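Local coordinates for malonyl CoA:acyl carrier protein malonyltransferase (Streptomyces coelicolor, PDB 1NM2) that probably transfers the malonyl group from malonyl-CoA to holo-acyl carrier protein, a step that supplies fatty acid biosynthesis, at residues V99-A104 / Y229-D234. Sequence-based numbering, arbitrary orientation.
Sequences VGEITA and YVSNKD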
loop_
_atom_site.group_PDB
_atom_site.type_symbol
_atom_site.label_atom_id
_atom_site.label_comp_id
_atom_site.label_asym_id
_atom_site.label_seq_id
_atom_site.Cartn_x
_atom_site.Cartn_y
_atom_site.Cartn_z
ATOM N N VAL A 99 0.269 2.721 1.426
ATOM C CA VAL A 99 -1.099 3.221 1.582
ATOM C C VAL A 99 -2.013 2.056 1.962
ATOM O O VAL A 99 -3.022 2.237 2.649
ATOM C CB VAL A 99 -1.655 3.861 0.278
ATOM C CG1 VAL A 99 -0.712 4.925 -0.228
ATOM C CG2 VAL A 99 -1.878 2.796 -0.775
ATOM N N GLY A 100 -1.650 0.861 1.510
ATOM C CA GLY A 100 -2.444 -0.318 1.812
ATOM C C GLY A 100 -2.515 -0.603 3.302
ATOM O O GLY A 100 -3.373 -1.367 3.752
ATOM N N GLU A 101 -1.614 0.003 4.073
ATOM C CA GLU A 101 -1.603 -0.193 5.525
ATOM C C GLU A 101 -2.812 0.469 6.168
ATOM O O GLU A 101 -3.307 0.012 7.201
ATOM C CB GLU A 101 -0.343 0.400 6.159
ATOM C CG GLU A 101 0.949 -0.295 5.791
ATOM C CD GLU A 101 1.942 -0.271 6.939
ATOM O OE1 GLU A 101 2.135 -1.333 7.571
ATOM O OE2 GLU A 101 2.515 0.808 7.219
ATOM N N ILE A 102 -3.264 1.572 5.580
ATOM C CA ILE A 102 -4.426 2.260 6.118
ATOM C C ILE A 102 -5.631 1.386 5.801
ATOM O O ILE A 102 -6.519 1.223 6.628
ATOM C CB ILE A 102 -4.609 3.671 5.491
ATOM C CG1 ILE A 102 -3.518 4.623 5.996
ATOM C CG2 ILE A 102 -5.976 4.237 5.867
ATOM C CD1 ILE A 102 -2.117 4.278 5.542
ATOM N N THR A 103 -5.644 0.808 4.603
ATOM C CA THR A 103 -6.734 -0.064 4.183
ATOM C C THR A 103 -6.834 -1.252 5.140
ATOM O O THR A 103 -7.929 -1.649 5.549
ATOM C CB THR A 103 -6.494 -0.586 2.752
ATOM O OG1 THR A 103 -6.244 0.526 1.880
ATOM C CG2 THR A 103 -7.718 -1.360 2.239
ATOM N N ALA A 104 -5.679 -1.806 5.500
ATOM C CA ALA A 104 -5.605 -2.947 6.406
ATOM C C ALA A 104 -6.056 -2.584 7.819
ATOM O O ALA A 104 -6.533 -3.443 8.557
ATOM C CB ALA A 104 -4.179 -3.494 6.441
ATOM N N TYR A 229 -2.498 -7.652 12.933
ATOM C CA TYR A 229 -2.093 -6.588 12.017
ATOM C C TYR A 229 -0.568 -6.578 11.851
ATOM O O TYR A 229 0.162 -6.323 12.807
ATOM C CB TYR A 229 -2.567 -5.238 12.568
ATOM C CG TYR A 229 -2.253 -4.059 11.676
ATOM C CD1 TYR A 229 -3.169 -3.613 10.726
ATOM C CD2 TYR A 229 -1.020 -3.410 11.761
ATOM C CE1 TYR A 229 -2.865 -2.546 9.879
ATOM C CE2 TYR A 229 -0.706 -2.352 10.920
ATOM C CZ TYR A 229 -1.630 -1.926 9.983
ATOM O OH TYR A 229 -1.305 -0.893 9.138
ATOM N N VAL A 230 -0.097 -6.848 10.635
ATOM C CA VAL A 230 1.337 -6.882 10.343
ATOM C C VAL A 230 1.788 -5.543 9.767
ATOM O O VAL A 230 1.241 -5.080 8.763
ATOM C CB VAL A 230 1.665 -8.011 9.338
ATOM C CG1 VAL A 230 3.166 -8.064 9.070
ATOM C CG2 VAL A 230 1.187 -9.347 9.891
ATOM N N SER A 231 2.803 -4.946 10.388
ATOM C CA SER A 231 3.316 -3.630 9.993
ATOM C C SER A 231 4.530 -3.552 9.056
ATOM O O SER A 231 5.494 -4.312 9.190
ATOM C CB SER A 231 3.605 -2.817 11.265
ATOM O OG SER A 231 4.345 -1.637 10.994
ATOM N N ASN A 232 4.468 -2.592 8.129
ATOM C CA ASN A 232 5.519 -2.328 7.138
ATOM C C ASN A 232 6.869 -1.936 7.731
ATOM O O ASN A 232 7.912 -2.165 7.124
ATOM C CB ASN A 232 5.105 -1.183 6.211
ATOM C CG ASN A 232 4.138 -1.607 5.138
ATOM O OD1 ASN A 232 3.757 -0.800 4.299
ATOM N ND2 ASN A 232 3.736 -2.874 5.154
ATOM N N LYS A 233 6.839 -1.296 8.892
ATOM C CA LYS A 233 8.063 -0.834 9.541
ATOM C C LYS A 233 9.106 -1.920 9.760
ATOM O O LYS A 233 10.272 -1.759 9.406
ATOM C CB LYS A 233 7.721 -0.186 10.891
ATOM C CG LYS A 233 8.910 0.038 11.820
ATOM C CD LYS A 233 9.290 1.502 11.904
ATOM C CE LYS A 233 10.186 1.780 13.109
ATOM N NZ LYS A 233 11.444 0.987 13.080
ATOM N N ASP A 234 8.675 -3.029 10.341
ATOM C CA ASP A 234 9.581 -4.113 10.670
ATOM C C ASP A 234 8.937 -5.491 10.524
ATOM O O ASP A 234 9.468 -6.480 11.021
ATOM C CB ASP A 234 10.039 -3.917 12.109
ATOM C CG ASP A 234 8.871 -3.767 13.064
ATOM O OD1 ASP A 234 9.094 -3.364 14.220
ATOM O OD2 ASP A 234 7.722 -4.053 12.653
HETATM O O HOH W 1 3.284 0.504 9.881
HETATM O O HOH W 2 1.204 -3.813 6.419
#
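Glu101 reaches from the first turn of helix 100-107 to Asn232, in the loop that follows strand 228-229 of the parallel sheet. The helix begins at the end of a Gly96-Ser98-Gly100 pattern consistent with the nucleophile elbow of an alpha/beta hydrolase-like core. Traced outward, Glu101 CB lies 3.4 Å from Tyr229 OH, the hydroxyl that donates to Glu101 O at 2.9 Å from above the carbonyl plane. Glu101 CG, set beside the backbone N (chi1 -67°), comes 3.2 Å from Asn232 OD1. At Glu101 CD the flat groups stack: carboxylate and amide planes are 3° apart, with Glu101 CD 3.1 Å from Asn232 CG, and the two side chains pass in opposite directions. The Asn232 amide is itself held, its OD1 accepting from Ser98 N and its ND2 donating to Gly96 O, which would fix the face that the carboxylate covers. Glu101 OE1 accepts from Asn232 N at 2.7 Å (N-H...O 160°). An alanine at Glu101 would probably leave this buried N-H without its acceptor and uncover one amide face. Glu101 OE2 meets a water that donates to it at 2.8 Å and is also hydrogen-bonded to Ser231 OG, 2.6 Å away.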